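Local atomic coordinates of GH5 (Bacteroidetes bacterium AC2a, PDB entry 4YHE), a protein that probably hydrolyses beta-1,4-glucosidic bonds in cellulose, as an endoglucanase of glycoside hydrolase family 5. Residues Lys148-Ala151 and Asn152-Glu155; Asn356-Gln359 and Ala360-Met364. One frame throughout, in Å; residues are numbered along the deposited sequence.

Contact 1: Lys148-Ala151 and Asn152-Glu155; sequences KRFA and NDGE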
loop_
_atom_site.group_PDB
_atom_site.type_symbol
_atom_site.label_atom_id
_atom_site.label_comp_id
_atom_site.label_asym_id
_atom_site.label_seq_id
_atom_site.Cartn_x
_atom_site.Cartn_y
_atom_site.Cartn_z
ATOM N N LYS A 148 -1.531 21.157 5.727
ATOM C CA LYS A 148 -0.946 22.500 5.896
ATOM C C LYS A 148 0.570 22.490 5.802
ATOM O O LYS A 148 1.141 23.388 5.206
ATOM C CB LYS A 148 -1.400 23.136 7.191
ATOM C CG LYS A 148 -2.795 23.715 7.045
ATOM C CD LYS A 148 -3.343 24.192 8.379
ATOM C CE LYS A 148 -4.816 24.564 8.261
ATOM N NZ LYS A 148 -5.415 24.552 9.618
ATOM N N ARG A 149 1.225 21.448 6.313
ATOM C CA ARG A 149 2.681 21.339 6.177
ATOM C C ARG A 149 3.099 21.248 4.712
ATOM O O ARG A 149 4.125 21.821 4.298
ATOM C CB ARG A 149 3.183 20.112 6.952
ATOM C CG ARG A 149 4.676 20.013 7.051
ATOM C CD ARG A 149 5.209 21.061 8.029
ATOM N NE ARG A 149 6.557 20.691 8.277
ATOM C CZ ARG A 149 7.128 20.438 9.434
ATOM N NH1 ARG A 149 6.530 20.593 10.612
ATOM N NH2 ARG A 149 8.374 20.062 9.366
ATOM N N PHE A 150 2.308 20.526 3.917
ATOM C CA PHE A 150 2.693 20.164 2.546
ATOM C C PHE A 150 1.956 20.976 1.467
ATOM O O PHE A 150 1.953 20.626 0.289
ATOM C CB PHE A 150 2.489 18.639 2.353
ATOM C CG PHE A 150 3.401 17.800 3.212
ATOM C CD1 PHE A 150 4.759 17.815 2.996
ATOM C CD2 PHE A 150 2.898 17.016 4.250
ATOM C CE1 PHE A 150 5.610 17.082 3.784
ATOM C CE2 PHE A 150 3.742 16.272 5.038
ATOM C CZ PHE A 150 5.099 16.309 4.824
ATOM N N ALA A 151 1.375 22.090 1.879
ATOM C CA ALA A 151 0.546 22.919 1.007
ATOM C C ALA A 151 1.283 23.461 -0.214
ATOM O O ALA A 151 0.655 23.723 -1.243
ATOM C CB ALA A 151 -0.065 24.058 1.819
ATOM N N ASN A 152 2.610 23.573 -0.140
ATOM C CA ASN A 152 3.402 24.029 -1.278
ATOM C C ASN A 152 3.973 22.911 -2.124
ATOM O O ASN A 152 4.689 23.170 -3.097
ATOM C CB ASN A 152 4.545 24.921 -0.789
ATOM C CG ASN A 152 4.053 26.136 -0.016
ATOM O OD1 ASN A 152 2.968 26.687 -0.278
ATOM N ND2 ASN A 152 4.850 26.564 0.943
ATOM N N ASP A 153 3.671 21.657 -1.770
ATOM C CA ASP A 153 4.161 20.519 -2.539
ATOM C C ASP A 153 3.073 19.989 -3.479
ATOM O O ASP A 153 1.949 19.690 -3.052
ATOM C CB ASP A 153 4.656 19.428 -1.575
ATOM C CG ASP A 153 5.786 19.916 -0.703
ATOM O OD1 ASP A 153 6.839 20.239 -1.271
ATOM O OD2 ASP A 153 5.632 19.986 0.525
ATOM N N GLY A 154 3.454 19.827 -4.734
ATOM C CA GLY A 154 2.536 19.544 -5.821
ATOM C C GLY A 154 2.143 18.090 -5.966
ATOM O O GLY A 154 2.133 17.327 -4.971
ATOM N N GLU A 155 1.799 17.698 -7.192
ATOM C CA GLU A 155 1.060 16.432 -7.373
ATOM C C GLU A 155 1.944 15.182 -7.388
ATOM O O GLU A 155 1.430 14.078 -7.505
ATOM C CB GLU A 155 0.090 16.487 -8.562
ATOM C CG GLU A 155 0.716 16.363 -9.928
ATOM C CD GLU A 155 -0.328 16.349 -11.050
ATOM O OE1 GLU A 155 -1.407 17.008 -10.951
ATOM O OE2 GLU A 155 -0.035 15.675 -12.044
HETATM O O HOH W 1 4.617 23.013 2.061
HETATM O O HOH W 2 0.418 26.807 -1.904
#
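F150 and D153 are the ends of a type I beta turn, closed by the bond from D153 N to F150 O at 2.9 Å with an N-H...O angle of 161°. The side chains of the same two residues then meet beside that bond. D153 OD2 comes to 3.4 Å from F150 CD1 at the edge of the ring, in its plane, and the carboxylate is turned 50° against the phenyl. With CG of D153 beside its own backbone N (chi1 -61°), the carboxylate folds back over the turn instead of following the chain onward. Its other oxygen, OD1, is bonded to H89, so one carboxylate spans the turn and helix 78-93. R149 CG lies 4.2 Å above the plane of the F150 ring, over its centre, on one face, while its guanidinium reaches away to salt bridges with D82 and D85 of that same helix. In this (beta/alpha)8 barrel the turn begins the connection from helix 129-149 to strand 157-160: F150 is the first residue to leave helical backbone angles, and its buried ring packs on V88 as well as on L157 and F159 of the strand ahead. Two waters bridge atoms of the turn and the helix end. One donates to R149 O at 2.6 Å and accepts from N152 N at 3.0 Å, bridging a carbonyl of the last helical turn to an amide inside the beta turn. The second donates both to A151 O and to N152 OD1, the latter at 3.0 Å, linking the N152 amide group to the backbone just before it.

Contact 2: Asn356-Gln359 and Ala360-Met364; sequences NGEQ and AVRAM
Three successive backbone bonds join N356-Q359 to A360-M364, each from an amide to the carbonyl four residues earlier. R362 N to E358 O is 2.9 Å with an N-H...O angle of 163°, V361 N to G357 O is 3.0 Å, and A363 N to Q359 O is 3.1 Å. The side chains of E358 and R362 run alongside each other and point the same way, meeting through their aliphatic parts, CG to CG at 3.9 Å. Their charged ends stay apart: E358 OE2 and R362 NH1 are 5.1 Å from each other, and the carboxylate and guanidinium planes are almost perpendicular, 87° apart. A water spans the interval, donating to E358 OE2 at 2.7 Å and accepting from R362 NH1 at 2.8 Å. Bends at chi2 and chi3 curl the arginine, whose NH2 makes a salt bridge with D366 one turn further on and whose NH1 also reaches A53 O; such a split grip probably limits the rotation of the guanidinium. On the buried side, V361 CG2 lies 3.5 Å from G357 O, and the valine side chain packs on F55 and V345. A360 and M364 touch F314 of helix 304-323. Polar side chains on one side and small or aliphatic residues against the protein on another make this an amphipathic alpha-helix, here the first turns of helix 357-369, which follows the last barrel strand.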
loop_
_atom_site.group_PDB
_atom_site.type_symbol
_atom_site.label_atom_id
_atom_site.label_comp_id
_atom_site.label_asym_id
_atom_site.label_seq_id
_atom_site.Cartn_x
_atom_site.Cartn_y
_atom_site.Cartn_z
ATOM N N ASN A 356 20.151 -11.475 -2.460
ATOM C CA ASN A 356 19.746 -11.549 -3.867
ATOM C C ASN A 356 18.552 -10.683 -4.256
ATOM O O ASN A 356 17.852 -10.982 -5.236
ATOM C CB ASN A 356 19.495 -13.017 -4.278
ATOM C CG ASN A 356 18.302 -13.666 -3.563
ATOM O OD1 ASN A 356 17.461 -13.017 -2.897
ATOM N ND2 ASN A 356 18.230 -14.981 -3.698
ATOM N N GLY A 357 18.314 -9.592 -3.516
ATOM C CA GLY A 357 17.168 -8.758 -3.787
ATOM C C GLY A 357 17.138 -8.117 -5.165
ATOM O O GLY A 357 16.075 -7.853 -5.693
ATOM N N GLU A 358 18.305 -7.888 -5.773
ATOM C CA GLU A 358 18.295 -7.302 -7.104
ATOM C C GLU A 358 17.458 -8.104 -8.078
ATOM O O GLU A 358 16.783 -7.535 -8.923
ATOM C CB GLU A 358 19.704 -7.129 -7.653
ATOM C CG GLU A 358 19.717 -6.322 -8.946
ATOM C CD GLU A 358 21.120 -5.920 -9.395
ATOM O OE1 GLU A 358 22.103 -6.459 -8.867
ATOM O OE2 GLU A 358 21.224 -5.041 -10.266
ATOM N N GLN A 359 17.522 -9.422 -7.973
ATOM C CA GLN A 359 16.837 -10.305 -8.920
ATOM C C GLN A 359 15.313 -10.168 -8.784
ATOM O O GLN A 359 14.599 -10.229 -9.757
ATOM C CB GLN A 359 17.315 -11.755 -8.721
ATOM C CG GLN A 359 18.728 -12.051 -9.275
ATOM C CD GLN A 359 19.894 -11.197 -8.722
ATOM O OE1 GLN A 359 20.139 -11.113 -7.493
ATOM N NE2 GLN A 359 20.656 -10.577 -9.647
ATOM N N ALA A 360 14.827 -9.986 -7.553
ATOM C CA ALA A 360 13.415 -9.767 -7.276
ATOM C C ALA A 360 12.948 -8.413 -7.799
ATOM O O ALA A 360 11.905 -8.318 -8.425
ATOM C CB ALA A 360 13.184 -9.857 -5.766
ATOM N N VAL A 361 13.767 -7.390 -7.574
ATOM C CA VAL A 361 13.441 -6.034 -7.920
ATOM C C VAL A 361 13.396 -5.920 -9.465
ATOM O O VAL A 361 12.477 -5.344 -10.014
ATOM C CB VAL A 361 14.470 -5.069 -7.262
ATOM C CG1 VAL A 361 14.512 -3.722 -7.904
ATOM C CG2 VAL A 361 14.145 -4.908 -5.783
ATOM N N ARG A 362 14.362 -6.548 -10.118
ATOM C CA ARG A 362 14.406 -6.588 -11.583
ATOM C C ARG A 362 13.192 -7.331 -12.169
ATOM O O ARG A 362 12.595 -6.845 -13.136
ATOM C CB ARG A 362 15.715 -7.220 -12.041
ATOM C CG ARG A 362 16.970 -6.402 -11.744
ATOM C CD ARG A 362 17.382 -5.488 -12.917
ATOM N NE ARG A 362 16.337 -4.549 -13.276
ATOM C CZ ARG A 362 16.033 -3.426 -12.632
ATOM N NH1 ARG A 362 16.714 -3.027 -11.573
ATOM N NH2 ARG A 362 15.022 -2.684 -13.040
ATOM N N ALA A 363 12.815 -8.478 -11.584
ATOM C CA ALA A 363 11.644 -9.213 -12.042
ATOM C C ALA A 363 10.403 -8.327 -12.082
ATOM O O ALA A 363 9.692 -8.248 -13.105
ATOM C CB ALA A 363 11.420 -10.452 -11.218
ATOM N N MET A 364 10.139 -7.607 -10.983
ATOM C CA MET A 364 8.936 -6.829 -10.892
ATOM C C MET A 364 8.974 -5.581 -11.796
ATOM O O MET A 364 8.053 -5.360 -12.605
ATOM C CB MET A 364 8.620 -6.515 -9.400
ATOM C CG MET A 364 9.689 -5.797 -8.621
ATOM S SD MET A 364 9.202 -5.608 -6.853
ATOM C CE MET A 364 9.228 -7.248 -6.266
HETATM O O HOH W 3 19.433 -3.121 -10.818
#

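From the N terminus the chain reaches contact 1 first, where helix 129-149 ends and a beta turn redirects it toward strand 157-160, the fourth strand of the barrel. Four more parallel strands follow, ending with 327-332, before contact 2 appears in the opening turns of helix 357-369. Each contact is local and closes only its own few residues, so the two stand in series, neither nested nor crossing. The centres of contact 1 and contact 2 lie about 33 Å apart, and the nearest atoms of contact 1 and contact 2 are about 21 Å apart. Contact 1 joins helix 129-149 to the strand that follows it and to helix 78-93; contact 2 sets a later helix against helix 304-323 and the loop residues F55 and V345.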